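Local structure of Xaa-Pro dipeptidase (Pyrococcus horikoshii, 1WY2) at residues A[142-147]-A[213-217]; A[256-260]-A[306-310]; A[264-269]-A[281-285]. The protein probably splits dipeptides that carry a C-terminal proline and a nonpolar N-terminal residue, working as a homodimeric, two-metal peptidase of the M24B family. All blocks are in the same frame, centred on the assembly; numbering follows the deposited sequence.

Interaction 1 of 3, residues A[142-147]-A[213-217]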
loop_
_atom_site.group_PDB
_atom_site.type_symbol
_atom_site.label_atom_id
_atom_site.label_comp_id
_atom_site.label_asym_id
_atom_site.label_seq_id
_atom_site.Cartn_x
_atom_site.Cartn_y
_atom_site.Cartn_z
ATOM N N ILE A 142 -15.034 6.737 -13.684
ATOM C CA ILE A 142 -15.091 5.345 -13.261
ATOM C C ILE A 142 -15.608 5.276 -11.821
ATOM O O ILE A 142 -16.383 4.383 -11.472
ATOM C CB ILE A 142 -13.692 4.682 -13.352
ATOM C CG1 ILE A 142 -13.275 4.573 -14.822
ATOM C CG2 ILE A 142 -13.708 3.302 -12.692
ATOM C CD1 ILE A 142 -11.890 4.012 -15.032
ATOM N N ALA A 143 -15.187 6.228 -10.992
ATOM C CA ALA A 143 -15.628 6.257 -9.597
ATOM C C ALA A 143 -17.126 6.556 -9.544
ATOM O O ALA A 143 -17.851 5.970 -8.741
ATOM C CB ALA A 143 -14.847 7.315 -8.814
ATOM N N ASP A 144 -17.585 7.472 -10.397
ATOM C CA ASP A 144 -19.010 7.812 -10.442
ATOM C C ASP A 144 -19.823 6.567 -10.789
ATOM O O ASP A 144 -20.865 6.304 -10.188
ATOM C CB ASP A 144 -19.289 8.903 -11.488
ATOM C CG ASP A 144 -19.026 10.306 -10.965
ATOM O OD1 ASP A 144 -19.345 10.578 -9.786
ATOM O OD2 ASP A 144 -18.520 11.146 -11.742
ATOM N N LYS A 145 -19.346 5.802 -11.765
ATOM C CA LYS A 145 -20.041 4.584 -12.171
ATOM C C LYS A 145 -20.089 3.586 -11.021
ATOM O O LYS A 145 -21.081 2.876 -10.840
ATOM C CB LYS A 145 -19.346 3.945 -13.377
ATOM C CG LYS A 145 -19.551 4.702 -14.675
ATOM C CD LYS A 145 -18.839 4.019 -15.826
ATOM C CE LYS A 145 -19.135 4.730 -17.137
ATOM N NZ LYS A 145 -18.455 4.066 -18.286
ATOM N N ALA A 146 -19.016 3.543 -10.237
ATOM C CA ALA A 146 -18.944 2.622 -9.110
ATOM C C ALA A 146 -19.940 3.013 -8.025
ATOM O O ALA A 146 -20.603 2.154 -7.447
ATOM C CB ALA A 146 -17.532 2.595 -8.544
ATOM N N VAL A 147 -20.044 4.308 -7.749
ATOM C CA VAL A 147 -20.976 4.781 -6.733
ATOM C C VAL A 147 -22.418 4.493 -7.147
ATOM O O VAL A 147 -23.237 4.081 -6.322
ATOM C CB VAL A 147 -20.812 6.293 -6.483
ATOM C CG1 VAL A 147 -21.904 6.790 -5.541
ATOM C CG2 VAL A 147 -19.440 6.565 -5.882
ATOM N N LEU A 213 -15.219 5.644 -2.171
ATOM C CA LEU A 213 -14.396 4.796 -3.017
ATOM C C LEU A 213 -13.646 5.623 -4.046
ATOM O O LEU A 213 -13.854 6.833 -4.170
ATOM C CB LEU A 213 -15.286 3.752 -3.716
ATOM C CG LEU A 213 -16.439 4.265 -4.591
ATOM C CD1 LEU A 213 -15.915 4.655 -5.965
ATOM C CD2 LEU A 213 -17.508 3.182 -4.734
ATOM N N GLY A 214 -12.762 4.966 -4.784
ATOM C CA GLY A 214 -12.005 5.673 -5.797
ATOM C C GLY A 214 -11.319 4.689 -6.716
ATOM O O GLY A 214 -11.139 3.525 -6.367
ATOM N N ALA A 215 -10.933 5.152 -7.895
ATOM C CA ALA A 215 -10.262 4.284 -8.842
ATOM C C ALA A 215 -8.868 4.788 -9.170
ATOM O O ALA A 215 -8.643 5.995 -9.267
ATOM C CB ALA A 215 -11.086 4.182 -10.125
ATOM N N LEU A 216 -7.935 3.853 -9.313
ATOM C CA LEU A 216 -6.571 4.178 -9.711
ATOM C C LEU A 216 -6.660 3.852 -11.197
ATOM O O LEU A 216 -6.921 2.707 -11.566
ATOM C CB LEU A 216 -5.562 3.253 -9.026
ATOM C CG LEU A 216 -4.120 3.358 -9.541
ATOM C CD1 LEU A 216 -3.608 4.783 -9.377
ATOM C CD2 LEU A 216 -3.230 2.381 -8.787
ATOM N N TYR A 217 -6.473 4.860 -12.039
ATOM C CA TYR A 217 -6.586 4.693 -13.481
ATOM C C TYR A 217 -5.391 5.322 -14.174
ATOM O O TYR A 217 -5.147 6.522 -14.045
ATOM C CB TYR A 217 -7.873 5.364 -13.964
ATOM C CG TYR A 217 -8.084 5.348 -15.463
ATOM C CD1 TYR A 217 -8.503 4.192 -16.118
ATOM C CD2 TYR A 217 -7.895 6.503 -16.221
ATOM C CE1 TYR A 217 -8.737 4.188 -17.494
ATOM C CE2 TYR A 217 -8.124 6.511 -17.595
ATOM C CZ TYR A 217 -8.546 5.352 -18.224
ATOM O OH TYR A 217 -8.785 5.364 -19.581
#

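Interaction 2 of 3, residues A[256-260]-A[306-310]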
loop_
_atom_site.group_PDB
_atom_site.type_symbol
_atom_site.label_atom_id
_atom_site.label_comp_id
_atom_site.label_asym_id
_atom_site.label_seq_id
_atom_site.Cartn_x
_atom_site.Cartn_y
_atom_site.Cartn_z
ATOM N N LYS A 256 -11.622 28.589 -5.109
ATOM C CA LYS A 256 -11.119 29.386 -6.223
ATOM C C LYS A 256 -9.690 29.824 -5.913
ATOM O O LYS A 256 -9.260 29.783 -4.761
ATOM C CB LYS A 256 -11.997 30.623 -6.422
ATOM C CG LYS A 256 -11.962 31.595 -5.255
ATOM C CD LYS A 256 -12.925 32.755 -5.473
ATOM C CE LYS A 256 -12.850 33.756 -4.327
ATOM N NZ LYS A 256 -13.764 34.919 -4.530
ATOM N N PRO A 257 -8.932 30.242 -6.942
ATOM C CA PRO A 257 -7.552 30.682 -6.719
ATOM C C PRO A 257 -7.516 31.879 -5.768
ATOM O O PRO A 257 -8.412 32.726 -5.793
ATOM C CB PRO A 257 -7.081 31.067 -8.121
ATOM C CG PRO A 257 -7.891 30.178 -9.011
ATOM C CD PRO A 257 -9.259 30.254 -8.378
ATOM N N GLY A 258 -6.486 31.949 -4.934
ATOM C CA GLY A 258 -6.370 33.074 -4.020
ATOM C C GLY A 258 -6.715 32.789 -2.572
ATOM O O GLY A 258 -6.158 33.407 -1.668
ATOM N N ILE A 259 -7.643 31.867 -2.343
ATOM C CA ILE A 259 -8.037 31.515 -0.985
ATOM C C ILE A 259 -7.053 30.471 -0.461
ATOM O O ILE A 259 -6.525 29.672 -1.234
ATOM C CB ILE A 259 -9.474 30.932 -0.954
ATOM C CG1 ILE A 259 -9.949 30.777 0.491
ATOM C CG2 ILE A 259 -9.507 29.578 -1.656
ATOM C CD1 ILE A 259 -11.403 30.349 0.615
ATOM N N THR A 260 -6.786 30.486 0.841
ATOM C CA THR A 260 -5.869 29.504 1.408
ATOM C C THR A 260 -6.658 28.255 1.765
ATOM O O THR A 260 -7.882 28.303 1.896
ATOM C CB THR A 260 -5.183 30.013 2.688
ATOM O OG1 THR A 260 -6.175 30.288 3.682
ATOM C CG2 THR A 260 -4.377 31.271 2.400
ATOM N N VAL A 306 -1.954 28.599 -0.628
ATOM C CA VAL A 306 -2.889 29.410 -1.392
ATOM C C VAL A 306 -3.283 28.581 -2.605
ATOM O O VAL A 306 -2.424 28.094 -3.343
ATOM C CB VAL A 306 -2.249 30.729 -1.873
ATOM C CG1 VAL A 306 -3.256 31.521 -2.689
ATOM C CG2 VAL A 306 -1.786 31.548 -0.675
ATOM N N LEU A 307 -4.582 28.407 -2.805
ATOM C CA LEU A 307 -5.054 27.620 -3.932
ATOM C C LEU A 307 -4.751 28.317 -5.251
ATOM O O LEU A 307 -4.830 29.544 -5.356
ATOM C CB LEU A 307 -6.558 27.369 -3.808
ATOM C CG LEU A 307 -7.031 26.632 -2.551
ATOM C CD1 LEU A 307 -8.502 26.272 -2.723
ATOM C CD2 LEU A 307 -6.196 25.368 -2.324
ATOM N N ARG A 308 -4.392 27.525 -6.251
ATOM C CA ARG A 308 -4.077 28.040 -7.572
ATOM C C ARG A 308 -4.708 27.178 -8.651
ATOM O O ARG A 308 -5.001 25.997 -8.441
ATOM C CB ARG A 308 -2.558 28.085 -7.798
ATOM C CG ARG A 308 -1.750 28.771 -6.697
ATOM C CD ARG A 308 -1.851 30.277 -6.767
ATOM N NE ARG A 308 -0.978 30.942 -5.801
ATOM C CZ ARG A 308 -1.058 32.226 -5.462
ATOM N NH1 ARG A 308 -1.979 33.010 -6.006
ATOM N NH2 ARG A 308 -0.220 32.723 -4.562
ATOM N N GLU A 309 -4.909 27.787 -9.811
ATOM C CA GLU A 309 -5.483 27.114 -10.965
ATOM C C GLU A 309 -4.655 25.863 -11.263
ATOM O O GLU A 309 -3.425 25.919 -11.310
ATOM C CB GLU A 309 -5.441 28.065 -12.164
ATOM C CG GLU A 309 -6.338 27.692 -13.322
ATOM C CD GLU A 309 -6.133 28.607 -14.517
ATOM O OE1 GLU A 309 -5.797 29.794 -14.309
ATOM O OE2 GLU A 309 -6.315 28.143 -15.660
ATOM N N GLY A 310 -5.327 24.733 -11.453
ATOM C CA GLY A 310 -4.613 23.505 -11.748
ATOM C C GLY A 310 -4.534 22.547 -10.579
ATOM O O GLY A 310 -4.167 21.383 -10.754
#

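Interaction 3 of 3, residues A[264-269]-A[281-285]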
loop_
_atom_site.group_PDB
_atom_site.type_symbol
_atom_site.label_atom_id
_atom_site.label_comp_id
_atom_site.label_asym_id
_atom_site.label_seq_id
_atom_site.Cartn_x
_atom_site.Cartn_y
_atom_site.Cartn_z
ATOM N N LEU A 264 -10.575 27.892 3.218
ATOM C CA LEU A 264 -11.579 27.040 2.585
ATOM C C LEU A 264 -12.125 26.036 3.603
ATOM O O LEU A 264 -13.333 25.787 3.657
ATOM C CB LEU A 264 -10.977 26.307 1.380
ATOM C CG LEU A 264 -11.917 25.398 0.583
ATOM C CD1 LEU A 264 -13.167 26.166 0.175
ATOM C CD2 LEU A 264 -11.191 24.870 -0.646
ATOM N N ASP A 265 -11.242 25.460 4.414
ATOM C CA ASP A 265 -11.676 24.512 5.436
ATOM C C ASP A 265 -12.648 25.224 6.379
ATOM O O ASP A 265 -13.664 24.655 6.784
ATOM C CB ASP A 265 -10.464 23.970 6.212
ATOM C CG ASP A 265 -10.856 23.105 7.402
ATOM O OD1 ASP A 265 -11.238 23.667 8.454
ATOM O OD2 ASP A 265 -10.782 21.861 7.290
ATOM N N SER A 266 -12.347 26.478 6.700
ATOM C CA SER A 266 -13.188 27.267 7.598
ATOM C C SER A 266 -14.601 27.508 7.074
ATOM O O SER A 266 -15.546 27.609 7.856
ATOM C CB SER A 266 -12.523 28.612 7.901
ATOM O OG SER A 266 -11.327 28.430 8.641
ATOM N N ILE A 267 -14.751 27.607 5.756
ATOM C CA ILE A 267 -16.073 27.832 5.179
ATOM C C ILE A 267 -17.017 26.699 5.573
ATOM O O ILE A 267 -18.133 26.933 6.040
ATOM C CB ILE A 267 -16.013 27.914 3.634
ATOM C CG1 ILE A 267 -15.237 29.162 3.200
ATOM C CG2 ILE A 267 -17.424 27.933 3.061
ATOM C CD1 ILE A 267 -15.863 30.465 3.634
ATOM N N ALA A 268 -16.560 25.466 5.384
ATOM C CA ALA A 268 -17.366 24.304 5.722
ATOM C C ALA A 268 -17.449 24.089 7.229
ATOM O O ALA A 268 -18.519 23.792 7.766
ATOM C CB ALA A 268 -16.786 23.060 5.055
ATOM N N ARG A 269 -16.320 24.251 7.911
ATOM C CA ARG A 269 -16.268 24.031 9.351
ATOM C C ARG A 269 -17.131 25.009 10.139
ATOM O O ARG A 269 -17.786 24.615 11.102
ATOM C CB ARG A 269 -14.820 24.091 9.847
ATOM C CG ARG A 269 -14.615 23.483 11.234
ATOM C CD ARG A 269 -13.135 23.273 11.522
ATOM N NE ARG A 269 -12.513 22.425 10.505
ATOM C CZ ARG A 269 -12.597 21.097 10.473
ATOM N NH1 ARG A 269 -13.270 20.443 11.412
ATOM N NH2 ARG A 269 -12.024 20.423 9.483
ATOM N N PHE A 281 -17.266 16.873 13.390
ATOM C CA PHE A 281 -16.647 17.005 12.068
ATOM C C PHE A 281 -15.183 16.874 12.485
ATOM O O PHE A 281 -14.471 17.866 12.625
ATOM C CB PHE A 281 -16.950 18.397 11.486
ATOM C CG PHE A 281 -16.256 18.699 10.172
ATOM C CD1 PHE A 281 -15.654 17.693 9.419
ATOM C CD2 PHE A 281 -16.213 20.006 9.692
ATOM C CE1 PHE A 281 -15.019 17.990 8.205
ATOM C CE2 PHE A 281 -15.583 20.318 8.483
ATOM C CZ PHE A 281 -14.984 19.304 7.738
ATOM N N ASN A 282 -14.756 15.629 12.704
ATOM C CA ASN A 282 -13.414 15.334 13.208
ATOM C C ASN A 282 -12.255 15.081 12.249
ATOM O O ASN A 282 -11.326 14.343 12.580
ATOM C CB ASN A 282 -13.496 14.159 14.182
ATOM C CG ASN A 282 -14.180 12.952 13.574
ATOM O OD1 ASN A 282 -14.222 12.800 12.355
ATOM N ND2 ASN A 282 -14.706 12.079 14.424
ATOM N N HIS A 283 -12.298 15.679 11.068
ATOM C CA HIS A 283 -11.205 15.526 10.120
ATOM C C HIS A 283 -11.140 16.760 9.238
ATOM O O HIS A 283 -12.020 17.613 9.301
ATOM C CB HIS A 283 -11.360 14.243 9.280
ATOM C CG HIS A 283 -12.638 14.155 8.503
ATOM N ND1 HIS A 283 -12.903 14.944 7.404
ATOM C CD2 HIS A 283 -13.705 13.332 8.641
ATOM C CE1 HIS A 283 -14.078 14.610 6.897
ATOM N NE2 HIS A 283 -14.585 13.634 7.630
ATOM N N SER A 284 -10.084 16.864 8.441
ATOM C CA SER A 284 -9.907 18.003 7.552
ATOM C C SER A 284 -10.971 18.005 6.462
ATOM O O SER A 284 -11.591 16.980 6.185
ATOM C CB SER A 284 -8.519 17.952 6.912
ATOM O OG SER A 284 -8.350 16.758 6.172
ATOM N N LEU A 285 -11.176 19.159 5.838
ATOM C CA LEU A 285 -12.169 19.272 4.780
ATOM C C LEU A 285 -11.782 18.478 3.536
ATOM O O LEU A 285 -12.646 17.992 2.814
ATOM C CB LEU A 285 -12.369 20.739 4.391
ATOM C CG LEU A 285 -13.364 20.978 3.251
ATOM C CD1 LEU A 285 -14.747 20.478 3.663
ATOM C CD2 LEU A 285 -13.407 22.466 2.914
#

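Interaction 1 of 3, residues A[142-147]-A[213-217]
Leu-213 meets helix 130-153 with both of its methyl branches. Its CD1 lies 3.7 Å from Ala-146 CB, and its CD2 lies 3.9 Å from the same Ala-146 CB. The first torsion, chi1 58°, holds CG between the backbone N and the carbonyl carbon, a less common setting for leucine that here sets the fork down on the helix. CD1 also rests 3.6 Å from Ala-143 O, a carbonyl already engaged by Val-147 N within the helix, and the CG2 branch of Val-147 packs against Leu-213 CG at 4.0 Å, the two side chains crossing at a slant.

At Gly-214 the backbones come nearest, its CA standing 5.3 Å from the CA of Ala-143. The same Gly-214 CA lies 4.5 Å from Ala-143 CB, so the methyl of the alanine faces bare backbone here. This is one layer of the pita-bread fold of the M24 peptidases, in which helices back a curved antiparallel sheet whose strands carry the metal ligands. Strand 208-217 contributes Asp-212, a zinc ligand, immediately before the contact, and strand 220-229, hydrogen-bonded to Leu-213 through Ile-224, contributes Asp-223. The helix therefore backs the strand just beside the metal centre.

Ala-215 directs its methyl toward the helix, where Ile-142 CG2 lies 3.8 Å from Ala-215 CB; Met-171 of helix 160-173 touches both residues. Two positions further on, Tyr-217 meets the other branch of the same isoleucine. Ile-142 CG1 runs anti to the carbonyl carbon (chi1 -67°) and carries CD1 to 3.6 Å from Tyr-217 CD1, approaching the ring obliquely while the side chains cross at roughly a right angle.

Interaction 2 of 3, residues A[256-260]-A[306-310]
The guanidinium of Arg-308 has one face occupied by Val-306 CG1, which sits 3.6 Å above the plane and over its centre. The arginine thus folds back over its own segment, and the same methyl faces the opposite loop, 3.6 Å from Gly-258 O.

Between the loops the backbone does the binding. Lys-256 to Ile-259 form a type II beta turn, with Gly-258 at the position where a positive phi (105°) is needed. Gly-258 N donates to Leu-307 O at 3.0 Å, tilted from the carbonyl plane, and Pro-257 CA adds a CA-H...O contact to that oxygen. Leu-307 N returns a nearly linear bond of 2.8 Å to Ile-259 O, its N-H...O angle 172°. Leu-307 is therefore gripped through both its N and its O, and Thr-260 and Val-306 form a single beta bridge.

On the inner side, Ile-259 and Leu-307 lie alongside each other and point the same way, with Ile-259 CG2 3.6 Å from Leu-307 CD1. With CG1 anti to the backbone N (chi1 -171°), CG2 falls between that nitrogen and the carbonyl carbon, against the leucine.

Thr-260 is the N-cap of helix 261-274, its side chain capping a backbone N there while Glu-263 OE1 accepts from Thr-260 N, so the bridge ties that helix start to the loop preceding strand 312-321. Ile-335 of strand 325-336 packs against Pro-257 and Leu-307, while Leu-264 of the helix touches Ile-259 and Leu-307.

Interaction 3 of 3, residues A[264-269]-A[281-285]
Helix 261-274 is joined here to the loop that leads into strand 286-288, the strand bearing the zinc ligand His-287. Across the contact the guanidinium of Arg-269 lies flat on Phe-281 in a cation-pi stack, CZ 4.0 Å from the ring centroid and the planes 13° apart. While the face is stacked, the edge binds: Arg-269 NH2 donates a straight bond to His-283 O at 2.8 Å, and its NH1 a weak one to Phe-281 O.

A side-on salt bridge within the helix fixes the group's rotation. NE of Arg-269 meets Asp-265 OD1 at 2.7 Å and NH2 meets OD2 of that aspartate, each oxygen accepting through its syn lone pair and lying near the guanidinium plane. The bend at chi3 (-57°) folds the arginine back to its partner one turn earlier. Asp-265 OD2 also accepts from Leu-285 N at 3.1 Å, nearly in line with the C-O bond though the N-H is bent from straight, and OD1 has a further donor in Gln-301.

Beside these polar contacts Leu-285 packs on the helix: its CD1 reaches Ala-268 CB at 3.6 Å, and its CD2 lies 3.4 Å from Leu-264 O.

The His-283 side chain points away from the helix; its NE2 is hydrogen-bonded to Tyr-320 OH, and Leu-59 of the second subunit packs against it. An arginine held by an aspartate and stacked on an aromatic ring thus links the helix to a loop bordering the dinuclear metal site of this pita-bread peptidase.

Overall arrangement
All three contacts fall within the M24 peptidase domain, and they illustrate how tertiary contacts at different distances from a metal centre hold one fold together. Interaction 1 and interaction 3 lie nearest the zinc ions: Gly-214 is about 7 Å from a zinc ion, and the His-283 side chain about 8 Å from one. Their centres are 24 Å apart and they do not touch. Interaction 2 is a surface contact, with the Leu-307 side chain about 11 Å from that of His-287. It meets interaction 3 at Leu-264, whose CD2 lies 3.7 Å from Leu-307 CD1; interaction 2 lies at the N-cap of helix 261-274, interaction 3 along the helix itself.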